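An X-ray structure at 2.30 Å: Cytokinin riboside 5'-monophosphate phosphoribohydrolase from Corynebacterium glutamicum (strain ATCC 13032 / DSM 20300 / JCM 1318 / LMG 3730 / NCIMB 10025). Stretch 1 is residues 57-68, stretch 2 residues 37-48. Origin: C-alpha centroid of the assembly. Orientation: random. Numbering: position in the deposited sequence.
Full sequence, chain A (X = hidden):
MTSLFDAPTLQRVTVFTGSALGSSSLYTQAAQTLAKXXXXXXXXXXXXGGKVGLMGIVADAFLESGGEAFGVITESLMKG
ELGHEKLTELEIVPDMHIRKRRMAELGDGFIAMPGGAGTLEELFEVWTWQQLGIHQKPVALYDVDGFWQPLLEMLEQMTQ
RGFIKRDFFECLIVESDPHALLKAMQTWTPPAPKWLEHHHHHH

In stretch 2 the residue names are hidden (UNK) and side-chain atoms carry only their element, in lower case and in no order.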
# COMPACT_ATOMS: atom_id res chain seq x y z
N ILE A 57 8.08 18.41 -8.86
CA ILE A 57 7.33 19.64 -8.76
C ILE A 57 7.18 20.13 -7.32
O ILE A 57 7.38 21.32 -7.06
CB ILE A 57 5.93 19.45 -9.33
CG1 ILE A 57 5.97 19.17 -10.84
CG2 ILE A 57 5.09 20.67 -9.03
CD1 ILE A 57 6.61 20.23 -11.71
N VAL A 58 6.75 19.25 -6.41
CA VAL A 58 6.48 19.67 -5.02
C VAL A 58 7.78 20.08 -4.27
O VAL A 58 7.80 21.04 -3.51
CB VAL A 58 5.59 18.63 -4.24
CG1 VAL A 58 6.39 17.42 -3.81
CG2 VAL A 58 4.96 19.26 -3.00
N ALA A 59 8.86 19.36 -4.51
CA ALA A 59 10.19 19.64 -3.98
C ALA A 59 10.61 21.03 -4.44
O ALA A 59 10.92 21.87 -3.61
CB ALA A 59 11.19 18.59 -4.43
N ASP A 60 10.58 21.26 -5.75
CA ASP A 60 10.92 22.55 -6.37
C ASP A 60 10.09 23.70 -5.88
O ASP A 60 10.61 24.82 -5.81
CB ASP A 60 10.73 22.50 -7.90
CG ASP A 60 11.84 21.72 -8.62
OD1 ASP A 60 12.85 21.32 -7.96
OD2 ASP A 60 11.71 21.50 -9.84
N ALA A 61 8.80 23.48 -5.63
CA ALA A 61 7.91 24.56 -5.24
C ALA A 61 8.13 24.99 -3.81
O ALA A 61 7.96 26.20 -3.50
CB ALA A 61 6.45 24.20 -5.49
N PHE A 62 8.51 24.05 -2.93
CA PHE A 62 8.79 24.39 -1.52
C PHE A 62 10.10 25.18 -1.51
O PHE A 62 10.24 26.20 -0.80
CB PHE A 62 8.97 23.14 -0.63
CG PHE A 62 7.73 22.68 0.10
CD1 PHE A 62 6.80 21.86 -0.52
CD2 PHE A 62 7.56 22.95 1.45
CE1 PHE A 62 5.71 21.36 0.18
CE2 PHE A 62 6.45 22.48 2.15
CZ PHE A 62 5.54 21.65 1.50
N LEU A 63 11.06 24.68 -2.27
CA LEU A 63 12.35 25.35 -2.40
C LEU A 63 12.17 26.77 -2.94
O LEU A 63 12.58 27.72 -2.28
CB LEU A 63 13.30 24.55 -3.29
CG LEU A 63 13.81 23.25 -2.68
CD1 LEU A 63 14.63 22.52 -3.74
CD2 LEU A 63 14.63 23.48 -1.40
N GLU A 64 11.50 26.89 -4.08
CA GLU A 64 11.35 28.18 -4.74
C GLU A 64 10.48 29.19 -4.02
O GLU A 64 10.51 30.33 -4.40
CB GLU A 64 10.85 28.00 -6.17
CG GLU A 64 11.92 27.41 -7.04
CD GLU A 64 11.42 26.90 -8.36
OE1 GLU A 64 10.27 27.21 -8.74
OE2 GLU A 64 12.22 26.22 -9.04
N SER A 65 9.67 28.77 -3.05
CA SER A 65 8.92 29.69 -2.18
C SER A 65 9.69 30.11 -0.92
O SER A 65 9.14 30.84 -0.10
CB SER A 65 7.62 29.05 -1.69
OG SER A 65 6.95 28.31 -2.67
N GLY A 66 10.92 29.64 -0.73
CA GLY A 66 11.69 29.98 0.47
C GLY A 66 11.70 28.95 1.58
O GLY A 66 12.20 29.22 2.68
N GLY A 67 11.18 27.75 1.31
CA GLY A 67 11.18 26.66 2.29
C GLY A 67 12.31 25.67 2.14
O GLY A 67 13.08 25.75 1.20
N GLU A 68 12.39 24.75 3.08
CA GLU A 68 13.37 23.65 3.03
C GLU A 68 12.65 22.36 2.57
O GLU A 68 11.50 22.13 2.91
CB GLU A 68 14.03 23.47 4.40
CG GLU A 68 14.70 24.73 4.99
CD GLU A 68 14.98 24.64 6.49
OE1 GLU A 68 15.54 23.62 6.94
OE2 GLU A 68 14.65 25.59 7.24
N UNK A 37 1.30 27.47 0.24
CA UNK A 37 0.50 27.54 1.44
C UNK A 37 1.27 26.99 2.61
O UNK A 37 1.30 27.61 3.69
o UNK A 37 -1.39 27.08 0.04
c UNK A 37 -1.78 26.92 2.40
c UNK A 37 -0.78 26.70 1.27
N UNK A 38 1.90 25.83 2.42
CA UNK A 38 2.63 25.22 3.53
C UNK A 38 3.79 26.09 3.98
O UNK A 38 3.96 26.31 5.17
c UNK A 38 3.10 23.80 3.16
N UNK A 39 4.58 26.59 3.02
CA UNK A 39 5.75 27.43 3.34
C UNK A 39 5.27 28.73 4.00
O UNK A 39 5.80 29.14 5.03
c UNK A 39 6.67 27.73 2.12
c UNK A 39 7.30 26.45 1.59
c UNK A 39 7.81 28.66 2.51
N UNK A 40 4.20 29.33 3.48
CA UNK A 40 3.65 30.53 4.12
C UNK A 40 3.26 30.33 5.56
O UNK A 40 3.21 31.30 6.31
o UNK A 40 1.79 32.32 1.50
c UNK A 40 2.41 31.05 3.37
c UNK A 40 2.76 31.85 2.14
o UNK A 40 3.97 32.01 1.81
N UNK A 41 2.93 29.10 5.95
CA UNK A 41 2.63 28.80 7.35
C UNK A 41 3.84 28.30 8.13
O UNK A 41 3.68 27.79 9.24
c UNK A 41 -3.02 28.27 6.02
n UNK A 41 -2.22 27.35 6.56
c UNK A 41 -0.77 27.25 6.38
n UNK A 41 -2.53 29.28 5.29
n UNK A 41 -4.34 28.21 6.23
c UNK A 41 0.10 28.35 7.00
c UNK A 41 1.47 27.80 7.44
N UNK A 42 5.04 28.43 7.58
CA UNK A 42 6.21 27.89 8.23
C UNK A 42 6.38 26.36 8.19
O UNK A 42 7.15 25.82 8.98
N UNK A 43 5.73 25.68 7.24
CA UNK A 43 5.81 24.23 7.17
C UNK A 43 6.78 23.76 6.06
O UNK A 43 6.70 24.25 4.93
c UNK A 43 3.50 23.98 8.18
c UNK A 43 2.03 23.69 7.93
c UNK A 43 4.41 23.64 6.97
c UNK A 43 4.51 22.15 6.68
N UNK A 44 7.66 22.80 6.39
CA UNK A 44 8.58 22.21 5.43
C UNK A 44 8.24 20.80 4.92
O UNK A 44 7.40 20.10 5.48
o UNK A 44 10.31 24.53 5.26
c UNK A 44 10.51 23.68 6.19
c UNK A 44 9.99 22.24 6.02
o UNK A 44 11.09 23.93 7.27
N UNK A 45 8.93 20.41 3.86
CA UNK A 45 8.68 19.17 3.09
C UNK A 45 9.60 18.01 3.49
O UNK A 45 10.82 18.14 3.52
c UNK A 45 8.88 18.68 -0.83
c UNK A 45 8.74 18.26 0.61
c UNK A 45 8.87 19.45 1.58
c UNK A 45 7.40 17.57 0.80
N UNK A 46 9.00 16.87 3.76
CA UNK A 46 9.74 15.63 3.80
C UNK A 46 9.12 14.80 2.70
O UNK A 46 7.88 14.66 2.66
c UNK A 46 10.41 13.63 5.08
c UNK A 46 9.58 14.89 5.11
c UNK A 46 10.00 15.79 6.28
N UNK A 47 9.95 14.26 1.83
CA UNK A 47 9.44 13.42 0.71
C UNK A 47 10.51 12.42 0.28
O UNK A 47 11.59 12.37 0.86
c UNK A 47 12.17 15.62 -1.91
c UNK A 47 11.98 15.41 -3.25
c UNK A 47 10.79 14.90 -3.70
c UNK A 47 8.93 14.29 -0.44
c UNK A 47 10.00 14.70 -1.44
c UNK A 47 11.19 15.27 -1.02
o UNK A 47 12.95 15.79 -4.15
c UNK A 47 9.81 14.54 -2.79
N UNK A 48 10.18 11.59 -0.72
CA UNK A 48 11.01 10.50 -1.11
C UNK A 48 12.21 10.84 -1.97
O UNK A 48 12.87 9.92 -2.45

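Position 37 carries three side-chain atoms, a carbon bearing one oxygen and one carbon, and touches nothing on stretch 1. This is Thr 37, whose hydroxyl is hydrogen-bonded elsewhere in the structure. Position 38 has a single carbon, 3.7 Å from CZ of Phe 62. It is Ala 38, small enough to let the ring approach the helix. Position 39 has three carbons, forked at the first; one lies 3.5 Å from CD2 of Phe 62, another 3.7 Å from N of Gly 67. The fork without oxygen identifies Val 39, whose compact apolar branches fill the space between the ring and the turn at the helix end.

At position 40, exposed and without contact to stretch 1, two carbons, the second bearing two oxygens and no nitrogen, make a carboxylate on a short stem: Asp 40. Position 41, out of reach of stretch 1, runs three carbons, a nitrogen, then a carbon bearing two more nitrogens, a guanidinium: Arg 41, partly exposed, with NE satisfied elsewhere in the structure. Position 42, also out of reach, has no side-chain atoms, and its phi of 73° favours what it is, Gly 42.

Position 43 holds four carbons, forked at the first with one arm two carbons long; they make no close contact, but its backbone O sits at the edge of the Phe 62 ring, 3.3 Å from CE2. This is Ile 43, apolar as suits a buried site. Position 44 again has two carbons and two oxygens, one of them 3.0 Å from N of Glu 68. Accepting that backbone hydrogen suits Asp 44, the bond being Glu 68 N to OD1.

Position 45 has four carbons forked at the second; CB lies over one face of Phe 62, 3.6 Å from the ring centroid, and a terminal carbon reaches 3.5 Å from CA of Ala 59. It is Leu 45, its apolar bulk suited to packing on the ring. Position 46, three carbons forked at the first, points away, untouched: Val 46, apolar at a buried site. Position 47 has one carbon, then a ring of six carbons bearing an oxygen, which lies 3.3 Å from CB of Ala 59: Tyr 47, for whose ring that small side chain leaves room. Position 48, bare of side-chain atoms and out of reach, is Gly 48, buried without needing side-chain space.

The contact centres on Phe 62, with Leu 45 CB over one face and Ala 38 and Val 39 packed obliquely against it. Beyond the helix, Gly 67 comes so close to Val 39 that a CB there would stand 2.7 Å from CG2. Two nearly linear hydrogen bonds fix Glu 68: its N gives to Asp 44 OD1, and its O receives Leu 45 N at 3.2 Å.

Stretch 2, residues 37-48: TAVDRGIDLVYG
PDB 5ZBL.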